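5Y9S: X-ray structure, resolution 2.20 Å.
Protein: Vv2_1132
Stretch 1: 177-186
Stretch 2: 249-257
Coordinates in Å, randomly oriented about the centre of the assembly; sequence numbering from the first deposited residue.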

# COMPACT_ATOMS: atom_id res chain seq x y z
N ILE D 177 -28.33 -6.24 33.85
CA ILE D 177 -29.26 -5.16 33.53
C ILE D 177 -30.68 -5.68 33.50
O ILE D 177 -31.60 -5.04 34.02
CB ILE D 177 -28.88 -4.52 32.18
CG1 ILE D 177 -27.56 -3.77 32.29
CG2 ILE D 177 -30.01 -3.61 31.71
CD1 ILE D 177 -27.52 -2.86 33.46
N HIS D 178 -30.87 -6.85 32.91
CA HIS D 178 -32.19 -7.33 32.55
C HIS D 178 -32.12 -8.83 32.34
O HIS D 178 -31.17 -9.33 31.73
CB HIS D 178 -32.68 -6.65 31.27
CG HIS D 178 -34.15 -6.45 31.22
ND1 HIS D 178 -34.77 -5.76 30.21
CD2 HIS D 178 -35.14 -6.84 32.07
CE1 HIS D 178 -36.08 -5.73 30.42
NE2 HIS D 178 -36.32 -6.39 31.54
N SER D 179 -33.11 -9.54 32.88
CA SER D 179 -33.34 -10.95 32.60
C SER D 179 -34.71 -11.08 31.97
O SER D 179 -35.67 -10.44 32.42
CB SER D 179 -33.24 -11.79 33.88
OG SER D 179 -31.90 -12.17 34.15
N GLU D 180 -34.80 -11.87 30.92
CA GLU D 180 -36.03 -11.98 30.14
C GLU D 180 -35.96 -13.26 29.33
O GLU D 180 -35.04 -14.07 29.50
CB GLU D 180 -36.22 -10.76 29.23
CG GLU D 180 -35.14 -10.65 28.16
CD GLU D 180 -35.36 -9.47 27.21
OE1 GLU D 180 -34.38 -9.04 26.54
OE2 GLU D 180 -36.49 -8.96 27.14
N LYS D 181 -36.92 -13.44 28.44
CA LYS D 181 -36.96 -14.61 27.58
C LYS D 181 -36.90 -14.18 26.12
O LYS D 181 -37.26 -13.05 25.76
CB LYS D 181 -38.22 -15.45 27.84
CG LYS D 181 -38.53 -15.74 29.33
CD LYS D 181 -37.83 -17.02 29.82
CE LYS D 181 -38.58 -17.69 30.98
NZ LYS D 181 -39.08 -19.05 30.60
N VAL D 182 -36.42 -15.09 25.29
CA VAL D 182 -36.51 -14.96 23.84
C VAL D 182 -37.72 -15.77 23.40
O VAL D 182 -37.76 -16.99 23.58
CB VAL D 182 -35.23 -15.45 23.16
CG1 VAL D 182 -35.45 -15.57 21.67
CG2 VAL D 182 -34.06 -14.50 23.47
N VAL D 183 -38.73 -15.10 22.85
CA VAL D 183 -40.02 -15.76 22.63
C VAL D 183 -40.38 -15.84 21.16
O VAL D 183 -39.97 -14.97 20.38
CB VAL D 183 -41.13 -15.05 23.41
CG1 VAL D 183 -40.77 -15.02 24.90
CG2 VAL D 183 -41.37 -13.64 22.84
N PRO D 184 -41.10 -16.86 20.73
CA PRO D 184 -41.56 -16.91 19.34
C PRO D 184 -42.79 -16.02 19.17
O PRO D 184 -43.74 -16.11 19.95
CB PRO D 184 -41.91 -18.39 19.13
CG PRO D 184 -42.33 -18.85 20.51
CD PRO D 184 -41.51 -18.06 21.50
N VAL D 185 -42.76 -15.15 18.16
CA VAL D 185 -43.86 -14.24 17.88
C VAL D 185 -44.32 -14.42 16.44
O VAL D 185 -43.58 -14.89 15.57
CB VAL D 185 -43.48 -12.76 18.11
CG1 VAL D 185 -43.25 -12.49 19.60
CG2 VAL D 185 -42.28 -12.39 17.23
N VAL D 186 -45.57 -13.99 16.20
CA VAL D 186 -46.22 -14.16 14.90
C VAL D 186 -47.29 -13.10 14.76
O VAL D 186 -47.86 -12.63 15.75
CB VAL D 186 -46.80 -15.59 14.76
CG1 VAL D 186 -47.96 -15.79 15.70
CG2 VAL D 186 -47.21 -15.87 13.34
N ALA D 249 -40.78 -15.60 14.26
CA ALA D 249 -39.46 -15.19 14.71
C ALA D 249 -39.34 -15.41 16.21
O ALA D 249 -40.31 -15.21 16.96
CB ALA D 249 -39.20 -13.71 14.38
N TRP D 250 -38.16 -15.84 16.66
CA TRP D 250 -37.81 -15.85 18.08
C TRP D 250 -37.04 -14.56 18.37
O TRP D 250 -35.99 -14.30 17.77
CB TRP D 250 -36.96 -17.09 18.44
CG TRP D 250 -37.80 -18.30 18.89
CD1 TRP D 250 -37.98 -18.76 20.17
CD2 TRP D 250 -38.56 -19.18 18.05
NE1 TRP D 250 -38.82 -19.85 20.17
CE2 TRP D 250 -39.17 -20.14 18.87
CE3 TRP D 250 -38.78 -19.24 16.67
CZ2 TRP D 250 -39.99 -21.15 18.37
CZ3 TRP D 250 -39.59 -20.26 16.16
CH2 TRP D 250 -40.19 -21.18 17.01
N VAL D 251 -37.59 -13.75 19.27
CA VAL D 251 -37.04 -12.42 19.55
C VAL D 251 -37.11 -12.16 21.05
O VAL D 251 -38.00 -12.64 21.76
CB VAL D 251 -37.79 -11.30 18.81
CG1 VAL D 251 -37.64 -11.44 17.30
CG2 VAL D 251 -39.28 -11.27 19.22
N PRO D 252 -36.16 -11.37 21.54
CA PRO D 252 -36.18 -11.01 22.96
C PRO D 252 -37.42 -10.19 23.30
O PRO D 252 -37.87 -9.38 22.49
CB PRO D 252 -34.90 -10.17 23.12
CG PRO D 252 -34.01 -10.65 22.03
CD PRO D 252 -34.91 -10.99 20.88
N MET D 253 -37.96 -10.42 24.50
CA MET D 253 -39.14 -9.67 24.91
C MET D 253 -38.92 -8.17 24.80
O MET D 253 -39.82 -7.45 24.38
CB MET D 253 -39.55 -10.01 26.35
CG MET D 253 -40.37 -11.28 26.52
SD MET D 253 -42.02 -11.06 25.86
CE MET D 253 -42.71 -9.76 26.84
N HIS D 254 -37.73 -7.68 25.16
CA HIS D 254 -37.59 -6.23 25.27
C HIS D 254 -37.69 -5.51 23.93
O HIS D 254 -37.87 -4.29 23.89
CB HIS D 254 -36.28 -5.86 25.97
CG HIS D 254 -35.08 -5.90 25.08
ND1 HIS D 254 -34.28 -7.02 24.96
CD2 HIS D 254 -34.54 -4.97 24.27
CE1 HIS D 254 -33.30 -6.76 24.11
NE2 HIS D 254 -33.44 -5.53 23.67
N VAL D 255 -37.59 -6.25 22.82
CA VAL D 255 -37.69 -5.65 21.49
C VAL D 255 -39.13 -5.49 21.02
O VAL D 255 -39.38 -4.71 20.10
CB VAL D 255 -36.83 -6.48 20.51
CG1 VAL D 255 -36.99 -6.00 19.09
CG2 VAL D 255 -35.37 -6.39 20.91
N ILE D 256 -40.09 -6.16 21.67
CA ILE D 256 -41.46 -6.20 21.17
C ILE D 256 -42.47 -5.64 22.16
O ILE D 256 -43.67 -5.89 22.03
CB ILE D 256 -41.85 -7.64 20.78
CG1 ILE D 256 -41.60 -8.57 21.96
CG2 ILE D 256 -41.06 -8.10 19.59
CD1 ILE D 256 -42.19 -9.97 21.82
N GLU D 257 -42.01 -4.91 23.18
CA GLU D 257 -42.92 -4.44 24.22
C GLU D 257 -44.07 -3.66 23.62
O GLU D 257 -45.23 -3.87 23.99
CB GLU D 257 -42.15 -3.58 25.23
CG GLU D 257 -42.91 -3.31 26.54
CD GLU D 257 -42.23 -2.24 27.41
OE1 GLU D 257 -40.99 -2.08 27.32
OE2 GLU D 257 -42.94 -1.56 28.17

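A β-ladder can accommodate proline without losing a bond if the register places it in a non-hydrogen-bonded pair, as the pairing of residues 177-186 with 249-252 in Vv2_1132 illustrates. The strands run antiparallel, their directions 151° apart. Val 183 and Val 251 form a hydrogen-bonded pair, with Val 183 N donating to Val 251 O (2.8 Å) and Val 251 N to Val 183 O (2.9 Å). Val 185 and Ala 249 repeat the pattern: Val 185 N reaches Ala 249 O at 2.7 Å, and Ala 249 N returns a longer bond to Val 185 O at 3.2 Å. Both prolines, which lack an amide hydrogen, occupy non-hydrogen-bonded positions, Pro 184 facing Trp 250 and Pro 252 facing Val 182, so neither costs the ladder a bond. Here CA-H groups approach carbonyls instead, as in Pro 184 CA to Ala 249 O at 3.2 Å.

Beyond Pro 252 the chain turns, yet Met 253 N still donates to Lys 181 O (3.0 Å). Glu 180 then takes over as a side-chain acceptor. Glu 180 OE1 accepts a hydrogen bond from His 254 ND1 at 2.6 Å, near the plane of the imidazole, while Glu 180 OE2 accepts a weak one from His 254 N (2.7 Å), whose angle is only 124°. One carboxylate thus serves both ring and backbone of the same histidine; His 254 NE2 is satisfied elsewhere in the structure.

The side chains divide between the sheet's two faces. On one, Pro 184 CB lies 3.3 Å from Trp 250 CE2 and over the six-membered ring, a CH-π contact; the indole NE1 is hydrogen-bonded elsewhere in the structure. On the other, Val 183 and Val 185 meet Ile 256, whose CD1 lies 3.5 Å from Val 185 CG1, and apolar packing needs no polar partner.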